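Local coordinates for superoxide dismutase [Fe] (Methanothermobacter thermautotrophicus, PDB 1MA1), which catalyses the dismutation of superoxide radicals to hydrogen peroxide and oxygen, using one iron ion per subunit of a homotetramer, at residues A[39-44]-A[72-77]; A[86-91]-A[189-194]; A[121-126]-A[144-149]; A[130-135]-A[163-168]. All coordinates share one frame; numbering follows the deposited sequence.

Contact 1 of 4, residues A[39-44]-A[72-77]; sequences QAYVDG and SFHVGG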
loop_
_atom_site.group_PDB
_atom_site.type_symbol
_atom_site.label_atom_id
_atom_site.label_comp_id
_atom_site.label_asym_id
_atom_site.label_seq_id
_atom_site.Cartn_x
_atom_site.Cartn_y
_atom_site.Cartn_z
ATOM N N GLN A 39 23.105 4.441 0.565
ATOM C CA GLN A 39 23.590 5.246 -0.563
ATOM C C GLN A 39 22.555 5.301 -1.693
ATOM O O GLN A 39 22.340 6.346 -2.299
ATOM C CB GLN A 39 24.889 4.665 -1.091
ATOM C CG GLN A 39 25.481 5.459 -2.210
ATOM C CD GLN A 39 25.941 6.833 -1.769
ATOM O OE1 GLN A 39 26.790 6.966 -0.900
ATOM N NE2 GLN A 39 25.379 7.871 -2.389
ATOM N N ALA A 40 21.904 4.176 -1.952
ATOM C CA ALA A 40 20.926 4.110 -3.026
ATOM C C ALA A 40 19.752 5.083 -2.790
ATOM O O ALA A 40 19.197 5.658 -3.747
ATOM C CB ALA A 40 20.412 2.664 -3.186
ATOM N N TYR A 41 19.386 5.281 -1.522
ATOM C CA TYR A 41 18.309 6.220 -1.207
ATOM C C TYR A 41 18.746 7.675 -1.346
ATOM O O TYR A 41 17.984 8.492 -1.850
ATOM C CB TYR A 41 17.737 5.960 0.199
ATOM C CG TYR A 41 17.277 4.536 0.355
ATOM C CD1 TYR A 41 16.461 3.945 -0.608
ATOM C CD2 TYR A 41 17.757 3.733 1.387
ATOM C CE1 TYR A 41 16.156 2.599 -0.555
ATOM C CE2 TYR A 41 17.456 2.375 1.439
ATOM C CZ TYR A 41 16.662 1.815 0.462
ATOM O OH TYR A 41 16.410 0.464 0.449
ATOM N N VAL A 42 19.965 7.990 -0.917
ATOM C CA VAL A 42 20.578 9.261 -1.256
ATOM C C VAL A 42 20.500 9.546 -2.745
ATOM O O VAL A 42 20.004 10.601 -3.143
ATOM C CB VAL A 42 22.043 9.294 -0.867
ATOM C CG1 VAL A 42 22.694 10.572 -1.419
ATOM C CG2 VAL A 42 22.164 9.161 0.654
ATOM N N ASP A 43 20.975 8.616 -3.570
ATOM C CA ASP A 43 20.992 8.850 -5.005
ATOM C C ASP A 43 19.589 8.895 -5.587
ATOM O O ASP A 43 19.304 9.702 -6.482
ATOM C CB ASP A 43 21.794 7.774 -5.723
ATOM C CG ASP A 43 23.179 7.636 -5.176
ATOM O OD1 ASP A 43 23.793 8.664 -4.782
ATOM O OD2 ASP A 43 23.649 6.490 -5.147
ATOM N N GLY A 44 18.712 8.029 -5.076
ATOM C CA GLY A 44 17.324 8.025 -5.518
ATOM C C GLY A 44 16.700 9.389 -5.317
ATOM O O GLY A 44 16.164 9.994 -6.251
ATOM N N SER A 72 8.805 9.987 -1.659
ATOM C CA SER A 72 8.515 9.635 -0.276
ATOM C C SER A 72 9.261 8.345 0.077
ATOM O O SER A 72 9.685 8.149 1.223
ATOM C CB SER A 72 7.000 9.459 -0.067
ATOM O OG SER A 72 6.505 8.343 -0.786
ATOM N N PHE A 73 9.419 7.470 -0.916
ATOM C CA PHE A 73 10.124 6.209 -0.735
ATOM C C PHE A 73 11.593 6.449 -0.380
ATOM O O PHE A 73 12.085 5.933 0.615
ATOM C CB PHE A 73 10.031 5.379 -2.013
ATOM C CG PHE A 73 10.843 4.116 -1.977
ATOM C CD1 PHE A 73 10.466 3.063 -1.166
ATOM C CD2 PHE A 73 12.013 3.998 -2.732
ATOM C CE1 PHE A 73 11.230 1.914 -1.094
ATOM C CE2 PHE A 73 12.791 2.839 -2.668
ATOM C CZ PHE A 73 12.393 1.797 -1.842
ATOM N N HIS A 74 12.289 7.236 -1.192
ATOM C CA HIS A 74 13.722 7.419 -1.035
ATOM C C HIS A 74 14.087 8.306 0.118
ATOM O O HIS A 74 15.074 8.060 0.800
ATOM C CB HIS A 74 14.340 7.991 -2.310
ATOM C CG HIS A 74 14.586 6.961 -3.354
ATOM N ND1 HIS A 74 14.122 7.085 -4.643
ATOM C CD2 HIS A 74 15.205 5.758 -3.284
ATOM C CE1 HIS A 74 14.438 6.000 -5.325
ATOM N NE2 HIS A 74 15.096 5.182 -4.523
ATOM N N VAL A 75 13.310 9.355 0.328
ATOM C CA VAL A 75 13.607 10.274 1.421
ATOM C C VAL A 75 13.293 9.586 2.755
ATOM O O VAL A 75 14.034 9.737 3.744
ATOM C CB VAL A 75 12.803 11.582 1.288
ATOM C CG1 VAL A 75 12.988 12.432 2.522
ATOM C CG2 VAL A 75 13.264 12.348 0.042
ATOM N N GLY A 76 12.213 8.803 2.751
ATOM C CA GLY A 76 11.940 7.903 3.854
ATOM C C GLY A 76 13.063 6.921 4.132
ATOM O O GLY A 76 13.494 6.768 5.284
ATOM N N GLY A 77 13.534 6.260 3.080
ATOM C CA GLY A 77 14.759 5.498 3.172
ATOM C C GLY A 77 15.908 6.269 3.791
ATOM O O GLY A 77 16.531 5.801 4.746
#
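The imidazole of His74 is covered on one face by Gly44, whose CA stands nearly over its centre, 3.5 Å from the ring centroid. Phe73 CD2 lies on the opposite face, offset toward the rim. In the plane of the same ring, at its edge, His74 CD2 meets Tyr41 CD1 at 3.5 Å, and each of these two rings touches the other only by its rim. The phenol has its own cover: Gly77 CA sits over one face of Tyr41, 4.2 Å from the centroid, in a CH-pi contact. Toward Phe73 the phenol turns its edge in an offset edge-to-face pair, with planes at 86° and Tyr41 CE1 to Phe73 CE2 at 4.0 Å.

This aromatic cluster joins the two long helices of the N-terminal alpha-hairpin of iron/manganese superoxide dismutases. The axes of 39-44 and 72-77 approach to 8.0 Å and run at 136° to each other, so the pairing is roughly antiparallel.

Tyr41 CG is anti to the carbonyl carbon (chi1 -55°), which brings the ring edge to His74 CD2 and Phe73; its CB lies 3.4 Å from His74 O. Its side chain comes within about 5 Å of the iron and touches the ligands His81 and His171, and its ring meets His152 edge-to-face. Gly77 O accepts a hydrogen bond from His81 ND1, tying the glycine that covers Tyr41 to a residue of the metal site.

Contact 2 of 4, residues A[86-91]-A[189-194]; sequences GNMGPA and WNIVNW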
loop_
_atom_site.group_PDB
_atom_site.type_symbol
_atom_site.label_atom_id
_atom_site.label_comp_id
_atom_site.label_asym_id
_atom_site.label_seq_id
_atom_site.Cartn_x
_atom_site.Cartn_y
_atom_site.Cartn_z
ATOM N N GLY A 86 21.943 6.117 14.236
ATOM C CA GLY A 86 22.122 6.983 15.379
ATOM C C GLY A 86 21.668 6.369 16.694
ATOM O O GLY A 86 22.200 6.740 17.753
ATOM N N ASN A 87 20.691 5.457 16.655
ATOM C CA ASN A 87 20.262 4.821 17.885
ATOM C C ASN A 87 20.799 3.402 18.020
ATOM O O ASN A 87 20.180 2.538 18.652
ATOM C CB ASN A 87 18.717 4.892 18.058
ATOM C CG ASN A 87 17.909 4.179 16.945
ATOM O OD1 ASN A 87 16.908 4.731 16.465
ATOM N ND2 ASN A 87 18.304 2.954 16.573
ATOM N N MET A 88 21.983 3.182 17.439
ATOM C CA MET A 88 22.837 2.054 17.823
ATOM C C MET A 88 24.230 2.514 18.242
ATOM O O MET A 88 24.652 3.622 17.926
ATOM C CB MET A 88 22.971 1.049 16.670
ATOM C CG MET A 88 21.661 0.431 16.202
ATOM S SD MET A 88 21.882 -0.886 14.955
ATOM C CE MET A 88 22.147 0.064 13.495
ATOM N N GLY A 89 24.938 1.650 18.958
ATOM C CA GLY A 89 26.348 1.847 19.190
ATOM C C GLY A 89 27.000 0.592 19.750
ATOM O O GLY A 89 26.344 -0.439 19.904
ATOM N N PRO A 90 28.304 0.647 20.066
ATOM C CA PRO A 90 29.059 -0.462 20.659
ATOM C C PRO A 90 28.321 -1.103 21.841
ATOM O O PRO A 90 27.780 -0.408 22.706
ATOM C CB PRO A 90 30.354 0.215 21.106
ATOM C CG PRO A 90 30.530 1.286 20.129
ATOM C CD PRO A 90 29.142 1.856 20.001
ATOM N N ALA A 91 28.318 -2.430 21.885
ATOM C CA ALA A 91 27.533 -3.154 22.884
ATOM C C ALA A 91 27.951 -2.816 24.319
ATOM O O ALA A 91 27.130 -2.804 25.239
ATOM C CB ALA A 91 27.652 -4.644 22.650
ATOM N N TRP A 189 18.864 -5.524 20.644
ATOM C CA TRP A 189 18.699 -4.929 21.966
ATOM C C TRP A 189 20.019 -4.828 22.722
ATOM O O TRP A 189 20.113 -4.124 23.731
ATOM C CB TRP A 189 17.684 -5.726 22.790
ATOM C CG TRP A 189 16.325 -5.713 22.183
ATOM C CD1 TRP A 189 15.714 -6.730 21.508
ATOM C CD2 TRP A 189 15.415 -4.605 22.148
ATOM N NE1 TRP A 189 14.472 -6.324 21.057
ATOM C CE2 TRP A 189 14.267 -5.026 21.434
ATOM C CE3 TRP A 189 15.461 -3.298 22.644
ATOM C CZ2 TRP A 189 13.177 -4.187 21.206
ATOM C CZ3 TRP A 189 14.369 -2.459 22.414
ATOM C CH2 TRP A 189 13.244 -2.914 21.702
ATOM N N ASN A 190 21.041 -5.517 22.222
ATOM C CA ASN A 190 22.380 -5.395 22.779
ATOM C C ASN A 190 23.080 -4.111 22.363
ATOM O O ASN A 190 24.043 -3.701 23.001
ATOM C CB ASN A 190 23.240 -6.579 22.356
ATOM C CG ASN A 190 22.772 -7.876 22.960
ATOM O OD1 ASN A 190 22.834 -8.042 24.167
ATOM N ND2 ASN A 190 22.299 -8.801 22.127
ATOM N N ILE A 191 22.606 -3.480 21.296
ATOM C CA ILE A 191 23.313 -2.337 20.750
ATOM C C ILE A 191 22.453 -1.081 20.604
ATOM O O ILE A 191 22.895 -0.098 20.014
ATOM C CB ILE A 191 23.938 -2.697 19.393
ATOM C CG1 ILE A 191 22.896 -3.393 18.492
ATOM C CG2 ILE A 191 25.128 -3.601 19.621
ATOM C CD1 ILE A 191 23.329 -3.583 17.055
ATOM N N VAL A 192 21.236 -1.106 21.144
ATOM C CA VAL A 192 20.426 0.107 21.214
ATOM C C VAL A 192 21.158 1.192 22.006
ATOM O O VAL A 192 21.601 0.963 23.129
ATOM C CB VAL A 192 19.051 -0.147 21.907
ATOM C CG1 VAL A 192 18.120 1.062 21.722
ATOM C CG2 VAL A 192 18.422 -1.381 21.339
ATOM N N ASN A 193 21.267 2.379 21.422
ATOM C CA ASN A 193 21.803 3.536 22.129
ATOM C C ASN A 193 20.684 4.330 22.816
ATOM O O ASN A 193 20.098 5.248 22.230
ATOM C CB ASN A 193 22.554 4.442 21.148
ATOM C CG ASN A 193 23.300 5.574 21.843
ATOM O OD1 ASN A 193 22.974 5.954 22.963
ATOM N ND2 ASN A 193 24.292 6.130 21.163
ATOM N N TRP A 194 20.391 3.987 24.066
ATOM C CA TRP A 194 19.307 4.653 24.779
ATOM C C TRP A 194 19.602 6.128 25.077
ATOM O O TRP A 194 18.679 6.935 25.191
ATOM C CB TRP A 194 18.973 3.905 26.077
ATOM C CG TRP A 194 18.307 2.585 25.835
ATOM C CD1 TRP A 194 18.798 1.342 26.141
ATOM C CD2 TRP A 194 17.051 2.367 25.176
ATOM N NE1 TRP A 194 17.933 0.372 25.705
ATOM C CE2 TRP A 194 16.852 0.967 25.111
ATOM C CE3 TRP A 194 16.077 3.217 24.634
ATOM C CZ2 TRP A 194 15.717 0.394 24.515
ATOM C CZ3 TRP A 194 14.944 2.649 24.038
ATOM C CH2 TRP A 194 14.780 1.248 23.987
#
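Met88 and Val192 form a single backbone bridge between two loops, their CA atoms 4.6 Å apart. Two hydrogen bonds flank it. Asn193 N donates to Asn87 O at 3.0 Å, almost straight at 172°, although the donor stands above the carbonyl plane. Gly89 N donates to Ile191 O at 2.9 Å, lying in the plane of that carbonyl and somewhat more bent, at 152°. Both acceptors also receive a CA-H: Val192 CA points at Asn87 O from 3.5 Å, and Met88 CA at Ile191 O. Further along, Ala91 CA makes a similar contact with Asn190 O at 3.5 Å.

Apolar contacts flank this backbone pairing. The side chains of Met88 and Ile191 lie side by side, pointing the same way, with Met88 SD 3.7 Å from Ile191 CD1. On another branch, Ile191 CG2 packs against Ala91 CB at 4.1 Å.

The polar side chains turn to partners beyond the two loops. Asn87 OD1 accepts from Arg200 NH1 and from Val165 N, while Asn190 ND2 donates to Ala187 O. Asn193, with CG anti to its backbone N (chi1 -172°), sends OD1 to Glu196 N and so N-caps helix 194-202.

The contact thus joins the loop leaving helix 64-86, in the alpha-hairpin domain, to the link between helices 181-188 and 194-202 in the C-terminal domain, with strand 164-167 touching Asn87 and Trp194.

Contact 3 of 4, residues A[121-126]-A[144-149]; sequences SQAAIS and LFIMQV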
loop_
_atom_site.group_PDB
_atom_site.type_symbol
_atom_site.label_atom_id
_atom_site.label_comp_id
_atom_site.label_asym_id
_atom_site.label_seq_id
_atom_site.Cartn_x
_atom_site.Cartn_y
_atom_site.Cartn_z
ATOM N N SER A 121 9.364 -5.750 19.481
ATOM C CA SER A 121 9.939 -6.893 18.797
ATOM C C SER A 121 8.950 -7.588 17.869
ATOM O O SER A 121 9.318 -7.997 16.761
ATOM C CB SER A 121 10.493 -7.886 19.821
ATOM O OG SER A 121 11.654 -7.365 20.465
ATOM N N GLN A 122 7.698 -7.714 18.305
ATOM C CA GLN A 122 6.668 -8.258 17.438
ATOM C C GLN A 122 6.434 -7.356 16.240
ATOM O O GLN A 122 6.175 -7.834 15.122
ATOM C CB GLN A 122 5.355 -8.406 18.190
ATOM C CG GLN A 122 5.346 -9.364 19.356
ATOM C CD GLN A 122 3.930 -9.587 19.882
ATOM O OE1 GLN A 122 3.739 -9.843 21.068
ATOM N NE2 GLN A 122 2.928 -9.499 18.994
ATOM N N ALA A 123 6.510 -6.053 16.482
ATOM C CA ALA A 123 6.319 -5.069 15.416
ATOM C C ALA A 123 7.379 -5.250 14.358
ATOM O O ALA A 123 7.081 -5.159 13.173
ATOM C CB ALA A 123 6.373 -3.682 15.980
ATOM N N ALA A 124 8.608 -5.538 14.783
ATOM C CA ALA A 124 9.698 -5.776 13.836
ATOM C C ALA A 124 9.546 -7.124 13.142
ATOM O O ALA A 124 9.598 -7.225 11.915
ATOM C CB ALA A 124 11.035 -5.706 14.557
ATOM N N ILE A 125 9.345 -8.171 13.935
ATOM C CA ILE A 125 9.364 -9.522 13.395
ATOM C C ILE A 125 8.240 -9.719 12.401
ATOM O O ILE A 125 8.427 -10.321 11.334
ATOM C CB ILE A 125 9.263 -10.573 14.535
ATOM C CG1 ILE A 125 10.446 -10.393 15.501
ATOM C CG2 ILE A 125 9.288 -11.971 13.951
ATOM C CD1 ILE A 125 10.525 -11.390 16.616
ATOM N N SER A 126 7.063 -9.210 12.745
ATOM C CA SER A 126 5.851 -9.564 11.999
ATOM C C SER A 126 5.627 -8.743 10.734
ATOM O O SER A 126 4.672 -8.996 10.015
ATOM C CB SER A 126 4.628 -9.422 12.891
ATOM O OG SER A 126 4.437 -8.068 13.227
ATOM N N LEU A 144 3.377 7.223 24.201
ATOM C CA LEU A 144 4.260 6.586 23.234
ATOM C C LEU A 144 3.462 5.669 22.326
ATOM O O LEU A 144 2.647 4.880 22.798
ATOM C CB LEU A 144 5.356 5.779 23.939
ATOM C CG LEU A 144 6.382 6.578 24.767
ATOM C CD1 LEU A 144 7.210 5.615 25.610
ATOM C CD2 LEU A 144 7.275 7.450 23.839
ATOM N N PHE A 145 3.691 5.784 21.022
ATOM C CA PHE A 145 3.114 4.883 20.019
ATOM C C PHE A 145 4.231 4.097 19.344
ATOM O O PHE A 145 5.327 4.609 19.131
ATOM C CB PHE A 145 2.368 5.668 18.930
ATOM C CG PHE A 145 1.060 6.267 19.373
ATOM C CD1 PHE A 145 0.409 7.198 18.570
ATOM C CD2 PHE A 145 0.467 5.891 20.574
ATOM C CE1 PHE A 145 -0.812 7.750 18.953
ATOM C CE2 PHE A 145 -0.768 6.439 20.975
ATOM C CZ PHE A 145 -1.405 7.368 20.162
ATOM N N ILE A 146 3.941 2.858 18.981
ATOM C CA ILE A 146 4.772 2.159 18.011
ATOM C C ILE A 146 4.092 2.193 16.635
ATOM O O ILE A 146 2.880 2.002 16.526
ATOM C CB ILE A 146 5.006 0.691 18.460
ATOM C CG1 ILE A 146 5.627 0.681 19.864
ATOM C CG2 ILE A 146 5.893 -0.049 17.447
ATOM C CD1 ILE A 146 5.932 -0.718 20.401
ATOM N N MET A 147 4.854 2.449 15.580
ATOM C CA MET A 147 4.320 2.174 14.247
ATOM C C MET A 147 5.121 1.146 13.466
ATOM O O MET A 147 6.340 1.037 13.624
ATOM C CB MET A 147 4.144 3.477 13.417
ATOM C CG MET A 147 5.078 4.629 13.745
ATOM S SD MET A 147 4.824 6.175 12.769
ATOM C CE MET A 147 3.557 6.792 13.608
ATOM N N GLN A 148 4.427 0.367 12.644
ATOM C CA GLN A 148 5.101 -0.619 11.809
ATOM C C GLN A 148 5.105 -0.114 10.388
ATOM O O GLN A 148 4.082 -0.140 9.733
ATOM C CB GLN A 148 4.382 -1.958 11.871
ATOM C CG GLN A 148 5.110 -3.055 11.158
ATOM C CD GLN A 148 4.263 -4.278 10.988
ATOM O OE1 GLN A 148 3.348 -4.306 10.152
ATOM N NE2 GLN A 148 4.545 -5.306 11.790
ATOM N N VAL A 149 6.256 0.360 9.925
ATOM C CA VAL A 149 6.367 0.959 8.610
ATOM C C VAL A 149 6.715 -0.107 7.587
ATOM O O VAL A 149 7.702 -0.811 7.756
ATOM C CB VAL A 149 7.470 1.988 8.573
ATOM C CG1 VAL A 149 7.556 2.576 7.154
ATOM C CG2 VAL A 149 7.218 3.048 9.657
#
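Ala123 sets its methyl against one branch of Ile146, CB to CG2 at 3.9 Å. The pair belongs to a helix laid on the antiparallel sheet of the alpha/beta C-terminal domain: the axes of 121-125 and strand 144-149 run within 8° of parallel, 8.5 Å apart at their closest. Ile146 and Gln148 point toward the helix, whereas Met147 between them faces the other side of the sheet.

Gln148 supplies the polar half. Its CG is anti to the backbone N (chi1 -174°) and the chain continues extended, which carries the amide to the C-terminal end of the helix. There NE2 donates to Ala123 O at 2.9 Å, nearly straight at 161°, in the carbonyl plane and on a lone pair; the acceptor in turn lies close to the amide plane. A second, weak bond runs from Gln148 NE2 to Ser126 OG at 3.1 Å. A leucine in place of Gln148 would probably leave Ala123 O without this side-chain donor and remove the polar tie between strand and helix end.

Another copy of the protein in the tetramer adjoins the contact, with Ile64 of that second subunit packing on Ala123 and its Lys65 on Gln148. Within the helix end, Ser126 OG donates to Gln122 O at 2.6 Å, while Ser126 N reaches the same oxygen at 2.9 Å from the opposite face of its carbonyl plane.

Contact 4 of 4, residues A[130-135]-A[163-168]; sequences SGWAVL and LLVLDV. With FE (Fe (III) ion), chain G.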
loop_
_atom_site.group_PDB
_atom_site.type_symbol
_atom_site.label_atom_id
_atom_site.label_comp_id
_atom_site.label_asym_id
_atom_site.label_seq_id
_atom_site.Cartn_x
_atom_site.Cartn_y
_atom_site.Cartn_z
ATOM N N SER A 130 9.642 -5.903 3.504
ATOM C CA SER A 130 10.519 -4.799 3.912
ATOM C C SER A 130 9.798 -3.858 4.864
ATOM O O SER A 130 8.650 -3.486 4.622
ATOM C CB SER A 130 10.953 -3.993 2.694
ATOM O OG SER A 130 11.340 -4.835 1.635
ATOM N N GLY A 131 10.463 -3.453 5.937
ATOM C CA GLY A 131 9.917 -2.378 6.741
ATOM C C GLY A 131 10.669 -2.152 8.032
ATOM O O GLY A 131 11.793 -2.619 8.193
ATOM N N TRP A 132 10.037 -1.429 8.954
ATOM C CA TRP A 132 10.683 -0.942 10.170
ATOM C C TRP A 132 9.707 -1.070 11.338
ATOM O O TRP A 132 8.492 -1.001 11.150
ATOM C CB TRP A 132 11.079 0.527 10.033
ATOM C CG TRP A 132 11.911 0.844 8.844
ATOM C CD1 TRP A 132 11.506 0.886 7.534
ATOM C CD2 TRP A 132 13.291 1.199 8.849
ATOM N NE1 TRP A 132 12.555 1.248 6.727
ATOM C CE2 TRP A 132 13.667 1.442 7.509
ATOM C CE3 TRP A 132 14.250 1.338 9.857
ATOM C CZ2 TRP A 132 14.972 1.816 7.148
ATOM C CZ3 TRP A 132 15.544 1.709 9.499
ATOM C CH2 TRP A 132 15.892 1.942 8.154
ATOM N N ALA A 133 10.243 -1.231 12.542
ATOM C CA ALA A 133 9.546 -0.792 13.745
ATOM C C ALA A 133 10.097 0.539 14.232
ATOM O O ALA A 133 11.312 0.737 14.296
ATOM C CB ALA A 133 9.672 -1.831 14.842
ATOM N N VAL A 134 9.190 1.449 14.573
ATOM C CA VAL A 134 9.545 2.811 14.959
ATOM C C VAL A 134 8.783 3.225 16.206
ATOM O O VAL A 134 7.563 3.098 16.256
ATOM C CB VAL A 134 9.209 3.808 13.827
ATOM C CG1 VAL A 134 9.597 5.207 14.243
ATOM C CG2 VAL A 134 9.945 3.415 12.533
ATOM N N LEU A 135 9.494 3.738 17.208
ATOM C CA LEU A 135 8.834 4.337 18.367
ATOM C C LEU A 135 8.618 5.822 18.133
ATOM O O LEU A 135 9.489 6.502 17.598
ATOM C CB LEU A 135 9.676 4.146 19.614
ATOM C CG LEU A 135 9.049 4.677 20.907
ATOM C CD1 LEU A 135 7.759 3.922 21.150
ATOM C CD2 LEU A 135 10.007 4.486 22.092
ATOM N N LEU A 163 11.691 8.478 17.515
ATOM C CA LEU A 163 12.480 8.272 18.724
ATOM C C LEU A 163 13.463 7.111 18.586
ATOM O O LEU A 163 14.653 7.246 18.884
ATOM C CB LEU A 163 11.556 8.015 19.913
ATOM C CG LEU A 163 10.652 9.182 20.280
ATOM C CD1 LEU A 163 9.774 8.824 21.456
ATOM C CD2 LEU A 163 11.527 10.391 20.579
ATOM N N LEU A 164 12.947 5.970 18.135
ATOM C CA LEU A 164 13.709 4.730 18.059
ATOM C C LEU A 164 13.324 4.031 16.763
ATOM O O LEU A 164 12.148 4.021 16.385
ATOM C CB LEU A 164 13.336 3.815 19.225
ATOM C CG LEU A 164 14.376 2.843 19.781
ATOM C CD1 LEU A 164 13.625 1.621 20.290
ATOM C CD2 LEU A 164 15.387 2.442 18.739
ATOM N N VAL A 165 14.296 3.422 16.099
ATOM C CA VAL A 165 14.059 2.846 14.790
ATOM C C VAL A 165 14.809 1.521 14.650
ATOM O O VAL A 165 15.966 1.402 15.053
ATOM C CB VAL A 165 14.507 3.860 13.690
ATOM C CG1 VAL A 165 15.202 3.159 12.561
ATOM C CG2 VAL A 165 13.301 4.615 13.155
ATOM N N LEU A 166 14.151 0.522 14.083
ATOM C CA LEU A 166 14.794 -0.762 13.834
ATOM C C LEU A 166 14.541 -1.265 12.399
ATOM O O LEU A 166 13.412 -1.616 12.053
ATOM C CB LEU A 166 14.272 -1.788 14.851
ATOM C CG LEU A 166 14.670 -3.233 14.608
ATOM C CD1 LEU A 166 16.184 -3.327 14.485
ATOM C CD2 LEU A 166 14.126 -4.097 15.732
ATOM N N ASP A 167 15.587 -1.293 11.569
ATOM C CA ASP A 167 15.433 -1.716 10.180
ATOM C C ASP A 167 15.174 -3.218 10.171
ATOM O O ASP A 167 15.839 -3.979 10.871
ATOM C CB ASP A 167 16.689 -1.364 9.351
ATOM C CG ASP A 167 16.493 -1.587 7.844
ATOM O OD1 ASP A 167 15.410 -2.073 7.478
ATOM O OD2 ASP A 167 17.412 -1.296 7.017
ATOM N N VAL A 168 14.209 -3.646 9.372
ATOM C CA VAL A 168 13.920 -5.056 9.294
ATOM C C VAL A 168 13.678 -5.483 7.837
ATOM O O VAL A 168 13.228 -6.607 7.563
ATOM C CB VAL A 168 12.710 -5.364 10.225
ATOM C CG1 VAL A 168 11.380 -5.250 9.469
ATOM C CG2 VAL A 168 12.908 -6.705 10.888
HETATM FE FE FE G . 18.061 -0.776 5.283
HETATM O O HOH W 1 16.346 -0.359 4.537
#
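Residues 131-135 and 164-167 pair as antiparallel strands, joining the central strand of the three-stranded sheet to an outer one; their axes lie 4.7 Å apart at 173°. Ala133 and Leu166 make a hydrogen-bonded pair, Ala133 N to Leu166 O at 3.2 Å and Leu166 N to Ala133 O at 2.9 Å. At the far end Leu135 faces both Leu163 and Leu164 in a classic beta bulge, its O accepting from Leu163 N and its N donating to Leu164 O.

On the face bearing Trp132, Val134, Val165 and Asp167, the indole and the carboxylate are stacked, planes 14° apart. Asp167 CB lies over the six-membered ring, 3.7 Å from its centroid, and Val165 CG1 touches Trp132 CE3. Trp132 NE1 is hydrogen-bonded to His152 ND1. An alanine at Trp132 would probably open a gap beside Asp167 CB and Val165 CG1 and leave His152 ND1 without its indole N-H donor.

Asp167 OD1 accepts a hydrogen bond from Trp169 N, and OD2 binds the iron at 1.9 Å. With His33, His81, His171 and a water, also 1.9 Å from the iron, this completes the three-histidine, one-aspartate site of iron/manganese superoxide dismutases.

In the fold
From the N terminus, contact 1 comes first and closes the helical hairpin formed by helices 27-57 and 64-86, finishing before any other contact opens. Contact 2 starts where helix 64-86 ends and closes only at 189-194, so its long loop encloses contacts 3 and 4 and ties the alpha-hairpin to the C-terminal domain. Those two cross: 121-126 and 130-135 come before their partners 144-149 and 163-168. Their centres are about 7 Å apart, and strand 131-138 joins the two partner strands in one sheet, with helix 113-125 against it. Contact 2 touches both, through Trp189 to Ser121 and Asn87 to Val165. Contact 1 lies about 5 Å from contact 4, nearest atoms, without touching.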